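Local coordinates for AT-less polyketide synthase (Streptomyces platensis subsp. rosaceus, PDB 4TKT), which probably catalyses the decarboxylative Claisen condensation that extends the growing polyketide chain at one module of isomigrastatin biosynthesis, at residues A10-A15 with D267-L272; R17-P22 with S357-L362; G67-G72 with P249-G254; G328-I333 with R391-I396; A497-V502 with R598-P603. All coordinates share one frame; numbering follows the deposited sequence.

Contact 1: residues A10-A15 with D267-L272; sequences AIVGMA and DGDRIL
I11 and L272 share the one direct hydrogen bond between these segments: L272 N gives its hydrogen to I11 O at 2.7 Å, with 161° at the hydrogen. The donor lies nearly along the C=O axis of I11, and the same oxygen also takes a CA-H...O contact from I271. Next to it the roles reverse, as the CA-H of V12 points at R270 O over only 3.1 Å. A water then extends the seam, donating to V12 O and accepting from R270 N, each at 2.7 Å, so that backbone groups not directly paired are joined through solvent.

Side chains close the gaps around this polar line. The CD1 methyl of L272 rests against M14 CB at 3.7 Å, while L272 CB meets I11 CG2, the two side chains crossing at about a right angle. V12 has its CG1 anti to the carbonyl carbon (chi1 -57°), which turns that methyl onto D269 CB at 3.9 Å. The carboxylate of D269 is itself held from outside, by R259, Y111 and K599, and M14 N is taken by D108.

Further out, V12 and G13 both bond to L257 of the adjoining strand, consistent with a beta bulge, and I11 also pairs with G273. Segment 267-272 leaves helix 261-266 through a Schellman motif at G268 and leads into strand 273-282. Strand 9-17 thus runs between strands 252-260 and 273-282, antiparallel to both, in the central mixed sheet of the thiolase fold shared by ketosynthases.

Contact 2: residues R17-P22 with S357-L362; sequences RYPGAP and SNIGHL
The carbonyl oxygen of Y18, a residue whose side chain packs on I359 and L362, accepts a hydrogen bond from A21 N at 2.7 Å. A second bond, from Y18 N to A21 O at 2.8 Å, ties the same two residues, so the type II turn from Y18 to A21 is closed at both backbone groups. G20 takes the positive phi of this turn.

Its apolar corner, P19, is presented to the end of helix 356-359. The proline ring crosses the I359 side chain at about a right angle, with CD 3.8 Å from I359 CB and CG 3.6 Å from I359 O. I359 CG1 sits between the backbone N and the carbonyl carbon (chi1 59°), which leaves CG2 beside the proline, near P19 CD and P19 O.

The Asn-Ile-Gly-His sequence here fits the ketosynthase signature whose histidine belongs to the Cys-His-His triad of related enzymes. Consistent with that role, H361 touches C186, and its ring meets that of H321. The turn therefore packs just behind a probable active-site loop.

Beside the proline, L362 CD2 approaches Y18 CD1 obliquely at 3.7 Å. Helix 366-380 covers both of these side chains through A369, and the Y18 ring also meets F27 of helix 24-32.

Contact 3: residues G67-G72 with P249-G254; sequences GGFLDG and PGEGVG
E251 sets CG anti to its carbonyl carbon (chi1 -69°) and keeps an extended chain beyond (chi2 180°), which carries its carboxylate across to L70 N. There OE1 accepts a hydrogen bond of 2.7 Å, which the N-H meets head-on. The glutamate thus prolongs a single parallel beta bridge between G68 and G250, whose CA atoms lie 4.0 Å apart just ahead of strand 252-260 of the thiolase-type core.

In that bridge G68 uses both its backbone groups. Its N-H reaches P249 O at 3.0 Å, in the carbonyl plane on a lone pair, and its O receives E251 N from 19° off the plane. The three bonds therefore follow one another along the loop, two from backbone to backbone and one completed by a side chain.

The carboxylate is buried, but it is well supplied with partners: OE2 forms a salt bridge with R45 and accepts from S216 N, which probably favours the charged state. L70 folds its CG over E251 CB at 3.7 Å and sends CD1 on to V253 CG2. At the carboxylate end, E251 OE1 lies at the edge of the F69 ring, 3.7 Å from CD1, with ring and carboxylate planes 74° apart.

Contact 4: residues G328-I333 with R391-I396; sequences GDPIEI and RVNPDI
P330, in the first turn of helix 328-340, faces I396, the last residue of a type I turn from N393 to I396, with 5.7 Å between their CA atoms. The turn is closed by I396 N bonding to N393 O at 2.9 Å. It is reinforced by an Asx turn: N393 holds its CG anti to the backbone N (chi1 -172°), and its OD1 accepts D395 N in the carbonyl plane at 2.8 Å. Such doubling fixes the amide side chain and leaves ND2 on the side of the proline ring.

Across the interface the contact is wholly van der Waals. I396 is the central piece: its CG1 lies over the helix backbone at P330 CA, 3.9 Å away, and its CD1 pushes further in to meet I333 CG1, also at 3.9 Å. The same methyl approaches D329 O at that distance, so it fits beside the carbonyl of the first turn, between residues one helical turn apart. I333 and I396 cross at about a right angle. P330 offers the rim of its ring, CG standing 3.9 Å from D395 CB and 4.1 Å from N393 ND2.

The carboxylates of the helix find their partners outside the two segments. D329 accepts from F240 N and G324 N, and E332 from H321 N and G322 N, within the GDPIE sequence familiar from ketosynthases. F240 also bonds to the backbone of N393 and touches I333, so it meets both segments. I331 meets helix 294-308, while segment 391-396 leads on toward strand 403-405, outermost in the central sheet.

Contact 5: residues A497-V502 with R598-P603; sequences AYTLQV and RKVALP
T499 makes the polar link of this contact: its OG1 accepts V600 N at 3.0 Å, with 150° at the hydrogen. The hydroxyl also bonds to D495 O one turn earlier in helix 493-502, a carbonyl that can only accept, so OG1 serves as donor there and acceptor here. Its position, anti to the carbonyl carbon (chi1 -60°), turns the oxygen toward the passing chain. D495 adds a second tie, its OD1 accepting R598 N.

Apolar contacts gather on the CD1 methyl of L602. It meets L500 CG at 3.6 Å, the two leucines crossing at about a right angle, and T499 CG2 at 3.8 Å. L500 also packs on strand 460-466 and helix 469-482, so L602 joins the apolar side of the helix that faces them.

An aromatic ring and a charged chain make the third group. K599 lays its CG at the edge of the Y498 ring, near the ring plane and 4.1 Å from CE2. Within the helix, V502 CG1 lies over one face, offset toward the rim, 3.8 Å above the ring plane. Beyond the ring the extended lysine runs on to D269 of the ketosynthase. H591 meets Y498 edge-to-face.

Segment 598-603 thus pairs with two bodies at once. Backbone N-H groups bonded to helix side chains, together with leucine packing, hold it to a helix of the KS-MAT linker domain, and the lysine charge reaches the ketosynthase, consistent with the segment helping to fix how these two domains lie against each other.

Contacts 2 and 3 lie closest together, their centres about 6 Å apart, and share backbone pairing: R17 N probably bonds to V253 O, and G250 N to H361 O, each pair at 2.8 Å. Contact 2 contains the probable catalytic H361, which touches C186, and contact 3 reaches that histidine through G250; G72 of contact 3 bonds a buffer molecule. Contact 1 sits on the same sheet, about 25 Å from contact 3 between centres, and adjoins contact 2 along strand 9-17. Through the salt bridge between D269 OD1 and K599 NZ, 3.0 Å, it joins contact 5, which ties in the linker domain. Contact 4 is remote, about 45 Å from contact 5 between centres.

Contact 1: residues A10-A15 with D267-L272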
# COMPACT_ATOMS: atom_id res chain seq x y z
N ALA A 10 -4.91 1.05 -14.78
CA ALA A 10 -4.83 -0.25 -14.13
C ALA A 10 -3.93 -0.23 -12.91
O ALA A 10 -2.94 0.50 -12.86
CB ALA A 10 -4.34 -1.29 -15.12
N ILE A 11 -4.29 -1.03 -11.91
CA ILE A 11 -3.43 -1.24 -10.75
C ILE A 11 -2.71 -2.58 -10.91
O ILE A 11 -3.34 -3.64 -10.85
CB ILE A 11 -4.24 -1.22 -9.45
CG1 ILE A 11 -4.94 0.13 -9.29
CG2 ILE A 11 -3.34 -1.52 -8.26
CD1 ILE A 11 -5.93 0.18 -8.15
N VAL A 12 -1.40 -2.52 -11.11
CA VAL A 12 -0.64 -3.72 -11.45
C VAL A 12 0.20 -4.26 -10.30
O VAL A 12 0.89 -5.27 -10.45
CB VAL A 12 0.29 -3.45 -12.65
CG1 VAL A 12 -0.52 -2.97 -13.84
CG2 VAL A 12 1.35 -2.44 -12.28
N GLY A 13 0.14 -3.60 -9.15
CA GLY A 13 0.88 -4.03 -7.98
C GLY A 13 0.53 -3.21 -6.77
O GLY A 13 0.17 -2.04 -6.89
N MSE A 14 0.62 -3.81 -5.59
CA MSE A 14 0.27 -3.09 -4.37
C MSE A 14 1.03 -3.60 -3.15
O MSE A 14 1.29 -4.80 -3.02
CB MSE A 14 -1.23 -3.19 -4.11
CG MSE A 14 -1.73 -2.22 -3.06
SE MSE A 14 -3.67 -2.16 -2.93
CE MSE A 14 -3.83 -0.41 -2.08
N ALA A 15 1.39 -2.68 -2.27
CA ALA A 15 1.98 -3.04 -0.99
C ALA A 15 1.34 -2.22 0.12
O ALA A 15 0.92 -1.08 -0.11
CB ALA A 15 3.48 -2.82 -1.02
N ASP A 267 1.07 -6.21 -21.74
CA ASP A 267 2.32 -6.66 -21.13
C ASP A 267 2.11 -7.84 -20.20
O ASP A 267 3.05 -8.30 -19.54
CB ASP A 267 2.98 -5.51 -20.37
CG ASP A 267 3.63 -4.50 -21.29
OD1 ASP A 267 3.26 -4.48 -22.49
OD2 ASP A 267 4.50 -3.72 -20.83
N GLY A 268 0.88 -8.34 -20.14
CA GLY A 268 0.55 -9.49 -19.32
C GLY A 268 0.72 -9.24 -17.83
O GLY A 268 1.04 -10.16 -17.07
N ASP A 269 0.51 -7.99 -17.41
CA ASP A 269 0.63 -7.63 -16.00
C ASP A 269 -0.52 -8.19 -15.18
O ASP A 269 -1.59 -8.49 -15.72
CB ASP A 269 0.67 -6.11 -15.83
CG ASP A 269 1.89 -5.48 -16.45
OD1 ASP A 269 2.89 -6.20 -16.67
OD2 ASP A 269 1.86 -4.26 -16.71
N ARG A 270 -0.30 -8.33 -13.88
CA ARG A 270 -1.39 -8.57 -12.95
C ARG A 270 -2.24 -7.32 -12.91
O ARG A 270 -1.73 -6.21 -13.04
CB ARG A 270 -0.87 -8.91 -11.56
CG ARG A 270 0.05 -10.11 -11.51
CD ARG A 270 0.60 -10.31 -10.11
NE ARG A 270 -0.46 -10.50 -9.12
CZ ARG A 270 -0.54 -9.83 -7.98
NH1 ARG A 270 0.38 -8.93 -7.67
NH2 ARG A 270 -1.54 -10.07 -7.14
N ILE A 271 -3.55 -7.48 -12.73
CA ILE A 271 -4.42 -6.32 -12.63
C ILE A 271 -5.33 -6.47 -11.42
O ILE A 271 -6.29 -7.23 -11.43
CB ILE A 271 -5.26 -6.13 -13.91
CG1 ILE A 271 -4.33 -5.97 -15.12
CG2 ILE A 271 -6.17 -4.93 -13.78
CD1 ILE A 271 -5.04 -5.91 -16.45
N LEU A 272 -4.99 -5.73 -10.36
CA LEU A 272 -5.69 -5.85 -9.09
C LEU A 272 -6.98 -5.04 -9.09
O LEU A 272 -7.80 -5.15 -8.18
CB LEU A 272 -4.77 -5.39 -7.95
CG LEU A 272 -3.35 -5.95 -7.98
CD1 LEU A 272 -2.51 -5.39 -6.85
CD2 LEU A 272 -3.39 -7.47 -7.93
O HOH W 1 1.61 -6.90 -12.54

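Contact 2: residues R17-P22 with S357-L362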
# COMPACT_ATOMS: atom_id res chain seq x y z
N ARG A 17 1.35 -1.65 4.66
CA ARG A 17 1.81 -1.94 6.01
C ARG A 17 0.97 -1.14 7.00
O ARG A 17 1.16 0.07 7.16
CB ARG A 17 3.29 -1.62 6.16
CG ARG A 17 3.89 -1.99 7.50
CD ARG A 17 5.38 -1.73 7.51
NE ARG A 17 5.97 -1.90 8.84
CZ ARG A 17 7.26 -1.72 9.11
NH1 ARG A 17 8.10 -1.38 8.14
NH2 ARG A 17 7.71 -1.90 10.34
N TYR A 18 0.04 -1.82 7.66
CA TYR A 18 -1.01 -1.17 8.43
C TYR A 18 -1.04 -1.73 9.86
O TYR A 18 -0.44 -2.78 10.11
CB TYR A 18 -2.35 -1.35 7.71
CG TYR A 18 -2.32 -0.75 6.32
CD1 TYR A 18 -1.80 0.52 6.11
CD2 TYR A 18 -2.76 -1.47 5.21
CE1 TYR A 18 -1.74 1.08 4.85
CE2 TYR A 18 -2.70 -0.92 3.94
CZ TYR A 18 -2.20 0.36 3.77
OH TYR A 18 -2.13 0.92 2.51
N PRO A 19 -1.70 -1.02 10.79
CA PRO A 19 -1.72 -1.48 12.19
C PRO A 19 -2.22 -2.91 12.34
O PRO A 19 -3.32 -3.23 11.90
CB PRO A 19 -2.70 -0.50 12.85
CG PRO A 19 -2.58 0.74 12.05
CD PRO A 19 -2.40 0.26 10.63
N GLY A 20 -1.40 -3.76 12.95
CA GLY A 20 -1.73 -5.16 13.13
C GLY A 20 -1.62 -5.96 11.85
O GLY A 20 -2.04 -7.12 11.80
N ALA A 21 -1.05 -5.35 10.81
CA ALA A 21 -0.96 -5.99 9.51
C ALA A 21 0.30 -5.59 8.75
O ALA A 21 0.32 -4.60 8.02
CB ALA A 21 -2.18 -5.65 8.68
N PRO A 22 1.37 -6.38 8.93
CA PRO A 22 2.67 -6.16 8.28
C PRO A 22 2.59 -6.24 6.75
O PRO A 22 3.45 -5.70 6.06
CB PRO A 22 3.55 -7.29 8.83
CG PRO A 22 2.87 -7.72 10.09
CD PRO A 22 1.41 -7.55 9.83
N SER A 357 -12.44 2.13 11.38
CA SER A 357 -13.01 1.44 12.52
C SER A 357 -12.14 0.25 12.91
O SER A 357 -12.25 -0.28 14.02
CB SER A 357 -14.44 0.97 12.21
OG SER A 357 -14.46 0.06 11.13
N ASN A 358 -11.26 -0.15 12.00
CA ASN A 358 -10.33 -1.25 12.25
C ASN A 358 -8.96 -0.78 12.72
O ASN A 358 -8.43 -1.28 13.71
CB ASN A 358 -10.16 -2.11 11.00
CG ASN A 358 -11.44 -2.80 10.58
OD1 ASN A 358 -12.19 -2.30 9.74
ND2 ASN A 358 -11.70 -3.96 11.16
N ILE A 359 -8.40 0.19 12.00
CA ILE A 359 -7.00 0.56 12.19
C ILE A 359 -6.81 2.01 12.60
O ILE A 359 -5.68 2.45 12.84
CB ILE A 359 -6.19 0.31 10.90
CG1 ILE A 359 -6.78 1.12 9.75
CG2 ILE A 359 -6.18 -1.17 10.56
CD1 ILE A 359 -6.06 0.93 8.43
N GLY A 360 -7.90 2.76 12.69
CA GLY A 360 -7.83 4.15 13.10
C GLY A 360 -7.67 5.10 11.93
O GLY A 360 -7.76 4.70 10.77
N HIS A 361 -7.43 6.37 12.24
CA HIS A 361 -7.32 7.41 11.23
C HIS A 361 -5.87 7.58 10.78
O HIS A 361 -5.06 8.21 11.48
CB HIS A 361 -7.88 8.73 11.78
CG HIS A 361 -8.00 9.82 10.75
ND1 HIS A 361 -7.76 9.61 9.41
CD2 HIS A 361 -8.32 11.13 10.88
CE1 HIS A 361 -7.94 10.74 8.75
NE2 HIS A 361 -8.28 11.68 9.62
N LEU A 362 -5.54 7.03 9.62
CA LEU A 362 -4.17 7.04 9.13
C LEU A 362 -3.81 8.37 8.48
O LEU A 362 -2.71 8.53 7.96
CB LEU A 362 -3.94 5.90 8.13
CG LEU A 362 -3.36 4.61 8.72
CD1 LEU A 362 -4.22 4.09 9.86
CD2 LEU A 362 -3.19 3.55 7.65

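Contact 3: residues G67-G72 with P249-G254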
# COMPACT_ATOMS: atom_id res chain seq x y z
N GLY A 67 -3.90 4.48 19.68
CA GLY A 67 -3.51 4.66 18.30
C GLY A 67 -3.36 3.36 17.54
O GLY A 67 -3.24 2.29 18.14
N GLY A 68 -3.38 3.45 16.21
CA GLY A 68 -3.07 2.31 15.37
C GLY A 68 -1.60 2.38 15.03
O GLY A 68 -1.17 3.27 14.30
N PHE A 69 -0.82 1.46 15.57
CA PHE A 69 0.63 1.56 15.47
C PHE A 69 1.26 0.44 14.65
O PHE A 69 0.84 -0.71 14.72
CB PHE A 69 1.26 1.58 16.86
CG PHE A 69 0.99 2.83 17.63
CD1 PHE A 69 1.76 3.96 17.42
CD2 PHE A 69 -0.04 2.88 18.55
CE1 PHE A 69 1.51 5.12 18.13
CE2 PHE A 69 -0.29 4.04 19.26
CZ PHE A 69 0.48 5.16 19.04
N LEU A 70 2.28 0.80 13.88
CA LEU A 70 3.12 -0.18 13.21
C LEU A 70 4.12 -0.74 14.21
O LEU A 70 4.26 -0.21 15.32
CB LEU A 70 3.85 0.45 12.02
CG LEU A 70 2.98 1.04 10.92
CD1 LEU A 70 3.83 1.45 9.73
CD2 LEU A 70 1.91 0.05 10.49
N ASP A 71 4.82 -1.80 13.83
CA ASP A 71 5.87 -2.35 14.68
C ASP A 71 7.24 -2.11 14.07
O ASP A 71 7.45 -2.34 12.88
CB ASP A 71 5.65 -3.84 14.93
CG ASP A 71 4.49 -4.12 15.86
OD1 ASP A 71 4.66 -3.94 17.09
OD2 ASP A 71 3.41 -4.51 15.37
N GLY A 72 8.17 -1.63 14.89
CA GLY A 72 9.54 -1.41 14.46
C GLY A 72 9.67 -0.41 13.33
O GLY A 72 10.20 -0.73 12.27
N PRO A 249 -5.65 8.52 15.97
CA PRO A 249 -4.63 8.51 14.91
C PRO A 249 -4.05 7.12 14.67
O PRO A 249 -3.97 6.33 15.60
CB PRO A 249 -3.57 9.48 15.43
CG PRO A 249 -3.74 9.46 16.90
CD PRO A 249 -5.21 9.29 17.15
N GLY A 250 -3.67 6.84 13.43
CA GLY A 250 -3.09 5.56 13.08
C GLY A 250 -1.90 5.69 12.16
O GLY A 250 -1.79 6.67 11.42
N GLU A 251 -1.01 4.71 12.21
CA GLU A 251 0.18 4.68 11.36
C GLU A 251 -0.04 3.79 10.15
O GLU A 251 -0.80 2.82 10.22
CB GLU A 251 1.40 4.19 12.14
CG GLU A 251 1.90 5.15 13.20
CD GLU A 251 3.10 4.61 13.95
OE1 GLU A 251 3.20 3.38 14.10
OE2 GLU A 251 3.95 5.42 14.37
N GLY A 252 0.62 4.10 9.04
CA GLY A 252 0.48 3.28 7.85
C GLY A 252 1.33 3.71 6.68
O GLY A 252 1.62 4.90 6.50
N VAL A 253 1.75 2.74 5.88
CA VAL A 253 2.49 2.99 4.65
C VAL A 253 1.92 2.12 3.54
O VAL A 253 1.79 0.91 3.72
CB VAL A 253 4.00 2.70 4.79
CG1 VAL A 253 4.75 3.25 3.59
CG2 VAL A 253 4.56 3.29 6.07
N GLY A 254 1.59 2.71 2.41
CA GLY A 254 1.04 1.95 1.30
C GLY A 254 1.34 2.58 -0.04
O GLY A 254 1.63 3.78 -0.12

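Contact 4: residues G328-I333 with R391-I396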
# COMPACT_ATOMS: atom_id res chain seq x y z
N GLY A 328 -18.88 15.37 11.54
CA GLY A 328 -18.33 14.82 10.32
C GLY A 328 -19.09 13.65 9.73
O GLY A 328 -19.35 13.63 8.53
N ASP A 329 -19.44 12.68 10.56
CA ASP A 329 -20.11 11.47 10.08
C ASP A 329 -21.48 11.76 9.45
O ASP A 329 -21.75 11.28 8.35
CB ASP A 329 -20.24 10.45 11.22
CG ASP A 329 -18.99 9.60 11.39
OD1 ASP A 329 -17.95 9.93 10.79
OD2 ASP A 329 -19.06 8.60 12.14
N PRO A 330 -22.36 12.53 10.13
CA PRO A 330 -23.64 12.81 9.47
C PRO A 330 -23.48 13.66 8.21
O PRO A 330 -24.26 13.52 7.27
CB PRO A 330 -24.43 13.57 10.54
CG PRO A 330 -23.78 13.21 11.83
CD PRO A 330 -22.33 13.07 11.50
N ILE A 331 -22.47 14.52 8.20
CA ILE A 331 -22.20 15.37 7.05
C ILE A 331 -21.77 14.55 5.84
O ILE A 331 -22.20 14.80 4.71
CB ILE A 331 -21.12 16.43 7.38
CG1 ILE A 331 -21.75 17.59 8.16
CG2 ILE A 331 -20.47 16.96 6.11
CD1 ILE A 331 -20.77 18.68 8.53
N GLU A 332 -20.93 13.54 6.07
CA GLU A 332 -20.46 12.68 4.99
C GLU A 332 -21.61 11.93 4.32
O GLU A 332 -21.66 11.82 3.10
CB GLU A 332 -19.43 11.67 5.51
CG GLU A 332 -19.00 10.67 4.45
CD GLU A 332 -17.76 9.90 4.84
OE1 GLU A 332 -17.09 9.36 3.93
OE2 GLU A 332 -17.45 9.82 6.05
N ILE A 333 -22.54 11.42 5.13
CA ILE A 333 -23.70 10.71 4.59
C ILE A 333 -24.60 11.67 3.82
O ILE A 333 -25.14 11.32 2.77
CB ILE A 333 -24.50 10.02 5.71
CG1 ILE A 333 -23.63 8.96 6.38
CG2 ILE A 333 -25.75 9.37 5.15
CD1 ILE A 333 -23.10 7.93 5.41
N ARG A 391 -24.94 0.18 17.34
CA ARG A 391 -26.01 1.15 17.24
C ARG A 391 -25.51 2.34 16.43
O ARG A 391 -24.46 2.91 16.73
CB ARG A 391 -26.49 1.59 18.63
N VAL A 392 -26.26 2.70 15.40
CA VAL A 392 -25.85 3.75 14.46
C VAL A 392 -26.08 5.14 15.06
O VAL A 392 -26.99 5.34 15.87
CB VAL A 392 -26.61 3.61 13.12
CG1 VAL A 392 -26.17 4.65 12.11
CG2 VAL A 392 -26.42 2.21 12.56
N ASN A 393 -25.23 6.09 14.67
CA ASN A 393 -25.40 7.50 15.02
C ASN A 393 -26.83 7.97 14.80
O ASN A 393 -27.35 7.88 13.69
CB ASN A 393 -24.42 8.36 14.20
CG ASN A 393 -24.40 9.81 14.65
OD1 ASN A 393 -25.43 10.43 14.87
ND2 ASN A 393 -23.19 10.36 14.76
N PRO A 394 -27.48 8.46 15.87
CA PRO A 394 -28.89 8.89 15.88
C PRO A 394 -29.21 9.96 14.83
O PRO A 394 -30.37 10.06 14.41
CB PRO A 394 -29.07 9.45 17.29
CG PRO A 394 -28.05 8.75 18.11
CD PRO A 394 -26.87 8.58 17.20
N ASP A 395 -28.21 10.73 14.41
CA ASP A 395 -28.42 11.78 13.42
C ASP A 395 -28.50 11.24 12.00
O ASP A 395 -28.87 11.96 11.08
CB ASP A 395 -27.29 12.82 13.50
CG ASP A 395 -27.32 13.63 14.79
OD1 ASP A 395 -28.39 13.69 15.43
OD2 ASP A 395 -26.27 14.20 15.14
N ILE A 396 -28.16 9.96 11.83
CA ILE A 396 -28.09 9.37 10.49
C ILE A 396 -29.25 8.41 10.21
O ILE A 396 -29.52 7.50 11.00
CB ILE A 396 -26.76 8.62 10.29
CG1 ILE A 396 -25.58 9.56 10.52
CG2 ILE A 396 -26.70 8.01 8.90
CD1 ILE A 396 -24.24 8.92 10.28

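Contact 5: residues A497-V502 with R598-P603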
# COMPACT_ATOMS: atom_id res chain seq x y z
N ALA A 497 8.05 -19.62 -11.56
CA ALA A 497 9.38 -19.51 -12.12
C ALA A 497 9.54 -18.22 -12.93
O ALA A 497 10.53 -17.52 -12.80
CB ALA A 497 9.70 -20.72 -12.99
N TYR A 498 8.54 -17.93 -13.76
CA TYR A 498 8.57 -16.74 -14.60
C TYR A 498 8.62 -15.46 -13.76
O TYR A 498 9.40 -14.55 -14.04
CB TYR A 498 7.36 -16.71 -15.53
CG TYR A 498 7.30 -15.49 -16.43
CD1 TYR A 498 8.13 -15.38 -17.53
CD2 TYR A 498 6.41 -14.46 -16.17
CE1 TYR A 498 8.08 -14.27 -18.36
CE2 TYR A 498 6.34 -13.35 -16.99
CZ TYR A 498 7.18 -13.26 -18.08
OH TYR A 498 7.13 -12.15 -18.90
N THR A 499 7.79 -15.41 -12.73
CA THR A 499 7.72 -14.26 -11.84
C THR A 499 9.06 -14.01 -11.15
O THR A 499 9.52 -12.87 -11.07
CB THR A 499 6.62 -14.44 -10.77
OG1 THR A 499 5.35 -14.59 -11.41
CG2 THR A 499 6.57 -13.23 -9.85
N LEU A 500 9.70 -15.08 -10.68
CA LEU A 500 10.96 -14.95 -9.95
C LEU A 500 12.14 -14.65 -10.86
O LEU A 500 13.19 -14.19 -10.40
CB LEU A 500 11.22 -16.22 -9.14
CG LEU A 500 10.25 -16.44 -7.99
CD1 LEU A 500 10.45 -17.81 -7.37
CD2 LEU A 500 10.42 -15.35 -6.95
N GLN A 501 11.97 -14.92 -12.15
CA GLN A 501 13.04 -14.67 -13.11
C GLN A 501 13.06 -13.21 -13.56
O GLN A 501 14.06 -12.51 -13.38
CB GLN A 501 12.88 -15.59 -14.33
CG GLN A 501 13.33 -17.02 -14.09
CD GLN A 501 12.96 -17.94 -15.23
OE1 GLN A 501 12.70 -17.48 -16.35
NE2 GLN A 501 12.93 -19.24 -14.96
N VAL A 502 11.96 -12.76 -14.15
CA VAL A 502 11.92 -11.44 -14.77
C VAL A 502 11.36 -10.37 -13.82
O VAL A 502 11.41 -9.18 -14.12
CB VAL A 502 11.08 -11.49 -16.07
CG1 VAL A 502 9.60 -11.57 -15.75
CG2 VAL A 502 11.38 -10.29 -16.96
N ARG A 598 1.83 -16.23 -16.39
CA ARG A 598 1.27 -15.14 -15.60
C ARG A 598 2.23 -14.73 -14.49
O ARG A 598 2.91 -15.56 -13.90
CB ARG A 598 -0.07 -15.54 -14.98
CG ARG A 598 -1.10 -16.07 -15.96
CD ARG A 598 -2.45 -16.23 -15.27
NE ARG A 598 -2.30 -16.80 -13.93
CZ ARG A 598 -3.30 -16.94 -13.06
NH1 ARG A 598 -4.52 -16.54 -13.38
NH2 ARG A 598 -3.07 -17.47 -11.86
N LYS A 599 2.29 -13.43 -14.21
CA LYS A 599 2.96 -12.96 -13.01
C LYS A 599 2.03 -13.24 -11.83
O LYS A 599 0.82 -13.10 -11.95
CB LYS A 599 3.29 -11.47 -13.11
CG LYS A 599 4.35 -11.16 -14.15
CD LYS A 599 4.37 -9.69 -14.49
CE LYS A 599 5.43 -9.39 -15.54
NZ LYS A 599 5.12 -8.16 -16.32
N VAL A 600 2.60 -13.66 -10.71
CA VAL A 600 1.79 -13.97 -9.54
C VAL A 600 2.34 -13.29 -8.30
O VAL A 600 3.49 -12.86 -8.28
CB VAL A 600 1.69 -15.49 -9.29
CG1 VAL A 600 0.89 -16.16 -10.39
CG2 VAL A 600 3.08 -16.10 -9.18
N ALA A 601 1.51 -13.21 -7.27
CA ALA A 601 1.91 -12.59 -6.01
C ALA A 601 2.77 -13.54 -5.19
O ALA A 601 2.32 -14.59 -4.76
CB ALA A 601 0.69 -12.16 -5.22
N LEU A 602 4.03 -13.16 -5.00
CA LEU A 602 4.96 -13.94 -4.20
C LEU A 602 5.52 -13.07 -3.08
O LEU A 602 5.50 -11.85 -3.18
CB LEU A 602 6.08 -14.50 -5.08
CG LEU A 602 5.63 -15.50 -6.14
CD1 LEU A 602 6.77 -15.84 -7.08
CD2 LEU A 602 5.10 -16.76 -5.48
N PRO A 603 6.02 -13.70 -2.00
CA PRO A 603 6.60 -12.96 -0.88
C PRO A 603 7.68 -11.97 -1.32
O PRO A 603 8.48 -12.28 -2.20
CB PRO A 603 7.20 -14.06 -0.00
CG PRO A 603 6.34 -15.24 -0.27
CD PRO A 603 5.95 -15.15 -1.72